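Local coordinates for protein race-specific elicitor A4 (Passalora fulva, PDB 6BN0) that binds chitin oligosaccharides as a fungal effector of the CBM14 family and triggers a hypersensitive response in tomato carrying Cf-4, at residues Lys20-Pro25 / Trp58-Lys64. Residue numbers count along the deposited sequence, not the author numbering.
Sequences KDCLYP and WNDNVGK
Side chains and a water can join segments whose backbones do not pair. Lys20-Pro25 turns through left-handed Cys22 (phi/psi 62/38) into extended Leu23 and Tyr24; Trp58-Lys64 leaves a short strand at Asp60 for a type II beta turn, Asn61-Lys64 (Val62 -54/133, Gly63 84/-6), closed by the hydrogen bond Lys64 N to Asn61 O (2.9 Å). CA atoms of Lys20 and Lys64 lie 7.5 Å apart, those of Pro25 and Asp60 6.5 Å. Lys20, rotamer mttm (chi4 -72°), gives NZ hydrogen bonds to Gly63 O (3.0 Å) and Lys64 O (2.6 Å). In this disulfide-rich Peritrophin-A (CBM14) domain, the contact joins edge strand 23-25 of the three-stranded sheet to strand 57-59 of the two-stranded one; Leu23, in the glycan pocket, touches two bound GlcNAc units. Trp58 (chi1 t) NE1-H donates to Asp60 OD2 (2.9 Å); that oxygen also accepts from a water (2.6 Å) donating to Leu23 O (2.8 Å). Leu23 CB packs 3.6 Å from Trp58 CH2, Pro25 CG 4.0 Å from Trp58 CD1, while Tyr24, its CA-to-CB bond pointing away, has OH hydrogen-bonded to Lys7 N.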
loop_
_atom_site.group_PDB
_atom_site.type_symbol
_atom_site.label_atom_id
_atom_site.label_comp_id
_atom_site.label_asym_id
_atom_site.label_seq_id
_atom_site.Cartn_x
_atom_site.Cartn_y
_atom_site.Cartn_z
ATOM N N LYS A 20 2.064 2.132 6.698
ATOM C CA LYS A 20 2.750 3.427 6.757
ATOM C C LYS A 20 4.157 3.348 7.352
ATOM O O LYS A 20 4.743 4.392 7.666
ATOM C CB LYS A 20 1.919 4.444 7.548
ATOM C CG LYS A 20 0.536 4.718 6.948
ATOM C CD LYS A 20 -0.307 5.621 7.882
ATOM C CE LYS A 20 -1.793 5.640 7.474
ATOM N NZ LYS A 20 -1.970 6.422 6.190
ATOM N N ASP A 21 4.724 2.162 7.496
ATOM C CA ASP A 21 5.949 1.977 8.262
ATOM C C ASP A 21 7.180 2.189 7.382
ATOM O O ASP A 21 7.274 1.621 6.289
ATOM C CB ASP A 21 5.995 0.562 8.856
ATOM C CG ASP A 21 4.952 0.333 9.942
ATOM O OD1 ASP A 21 4.430 1.327 10.489
ATOM O OD2 ASP A 21 4.652 -0.844 10.262
ATOM N N CYS A 22 8.161 2.953 7.889
ATOM C CA CYS A 22 9.467 3.079 7.240
ATOM C C CYS A 22 9.359 3.701 5.849
ATOM O O CYS A 22 10.066 3.286 4.930
ATOM C CB CYS A 22 10.167 1.716 7.143
ATOM S SG CYS A 22 10.301 0.721 8.669
ATOM N N LEU A 23 8.469 4.683 5.689
ATOM C CA LEU A 23 8.318 5.428 4.433
ATOM C C LEU A 23 8.729 6.871 4.649
ATOM O O LEU A 23 8.244 7.520 5.584
ATOM C CB LEU A 23 6.871 5.384 3.919
ATOM C CG LEU A 23 6.215 3.982 3.869
ATOM C CD1 LEU A 23 4.768 4.038 3.424
ATOM C CD2 LEU A 23 6.974 3.104 2.852
ATOM N N TYR A 24 9.585 7.393 3.759
ATOM C CA TYR A 24 10.229 8.688 3.971
ATOM C C TYR A 24 10.232 9.477 2.671
ATOM O O TYR A 24 10.143 8.892 1.585
ATOM C CB TYR A 24 11.694 8.561 4.422
ATOM C CG TYR A 24 11.847 7.870 5.726
ATOM C CD1 TYR A 24 11.935 6.494 5.790
ATOM C CD2 TYR A 24 11.919 8.609 6.913
ATOM C CE1 TYR A 24 12.072 5.837 7.051
ATOM C CE2 TYR A 24 12.060 7.986 8.138
ATOM C CZ TYR A 24 12.126 6.604 8.204
ATOM O OH TYR A 24 12.294 6.009 9.450
ATOM N N PRO A 25 10.378 10.798 2.744
ATOM C CA PRO A 25 10.500 11.569 1.500
ATOM C C PRO A 25 11.774 11.185 0.755
ATOM O O PRO A 25 12.789 10.815 1.363
ATOM C CB PRO A 25 10.557 13.015 1.982
ATOM C CG PRO A 25 9.981 12.983 3.352
ATOM C CD PRO A 25 10.429 11.676 3.940
ATOM N N TRP A 58 4.388 12.749 -2.879
ATOM C CA TRP A 58 4.524 12.198 -1.531
ATOM C C TRP A 58 3.878 13.128 -0.505
ATOM O O TRP A 58 4.138 14.337 -0.500
ATOM C CB TRP A 58 6.025 12.010 -1.167
ATOM C CG TRP A 58 6.168 11.327 0.179
ATOM C CD1 TRP A 58 6.753 11.832 1.318
ATOM C CD2 TRP A 58 5.668 10.024 0.521
ATOM N NE1 TRP A 58 6.684 10.897 2.342
ATOM C CE2 TRP A 58 6.003 9.789 1.884
ATOM C CE3 TRP A 58 4.975 9.031 -0.194
ATOM C CZ2 TRP A 58 5.669 8.597 2.549
ATOM C CZ3 TRP A 58 4.635 7.831 0.480
ATOM C CH2 TRP A 58 4.999 7.625 1.838
ATOM N N ASN A 59 3.088 12.549 0.404
ATOM C CA ASN A 59 2.500 13.262 1.547
ATOM C C ASN A 59 3.110 12.670 2.826
ATOM O O ASN A 59 2.688 11.610 3.310
ATOM C CB ASN A 59 0.963 13.158 1.506
ATOM C CG ASN A 59 0.274 13.961 2.598
ATOM O OD1 ASN A 59 -0.956 14.132 2.561
ATOM N ND2 ASN A 59 1.020 14.397 3.592
ATOM N N ASP A 60 4.113 13.353 3.362
ATOM C CA ASP A 60 4.862 12.892 4.527
ATOM C C ASP A 60 4.173 13.219 5.837
ATOM O O ASP A 60 4.755 12.977 6.902
ATOM C CB ASP A 60 6.260 13.522 4.526
ATOM C CG ASP A 60 7.278 12.697 5.318
ATOM O OD1 ASP A 60 8.028 13.271 6.144
ATOM O OD2 ASP A 60 7.334 11.465 5.088
ATOM N N ASN A 61 2.979 13.798 5.806
ATOM C CA ASN A 61 2.335 14.201 7.055
ATOM C C ASN A 61 2.002 12.994 7.939
ATOM O O ASN A 61 1.733 11.889 7.464
ATOM C CB ASN A 61 1.057 14.998 6.766
ATOM C CG ASN A 61 1.322 16.466 6.509
ATOM O OD1 ASN A 61 1.944 17.146 7.325
ATOM N ND2 ASN A 61 0.855 16.967 5.369
ATOM N N VAL A 62 2.003 13.229 9.247
ATOM C CA VAL A 62 1.607 12.200 10.196
ATOM C C VAL A 62 0.231 11.669 9.833
ATOM O O VAL A 62 -0.697 12.436 9.552
ATOM C CB VAL A 62 1.603 12.770 11.624
ATOM C CG1 VAL A 62 0.907 11.795 12.552
ATOM C CG2 VAL A 62 3.007 13.039 12.080
ATOM N N GLY A 63 0.096 10.354 9.824
ATOM C CA GLY A 63 -1.189 9.772 9.522
ATOM C C GLY A 63 -1.472 9.626 8.049
ATOM O O GLY A 63 -2.498 9.019 7.687
ATOM N N LYS A 64 -0.596 10.153 7.192
ATOM C CA LYS A 64 -0.719 10.035 5.748
ATOM C C LYS A 64 0.302 9.014 5.234
ATOM O O LYS A 64 -0.028 7.834 5.101
ATOM C CB LYS A 64 -0.531 11.410 5.072
ATOM C CG LYS A 64 -1.500 12.498 5.543
ATOM C CD LYS A 64 -2.971 12.116 5.322
ATOM C CE LYS A 64 -3.866 13.268 5.707
ATOM N NZ LYS A 64 -5.257 12.913 5.427
HETATM O O HOH W 1 8.290 9.888 6.987
#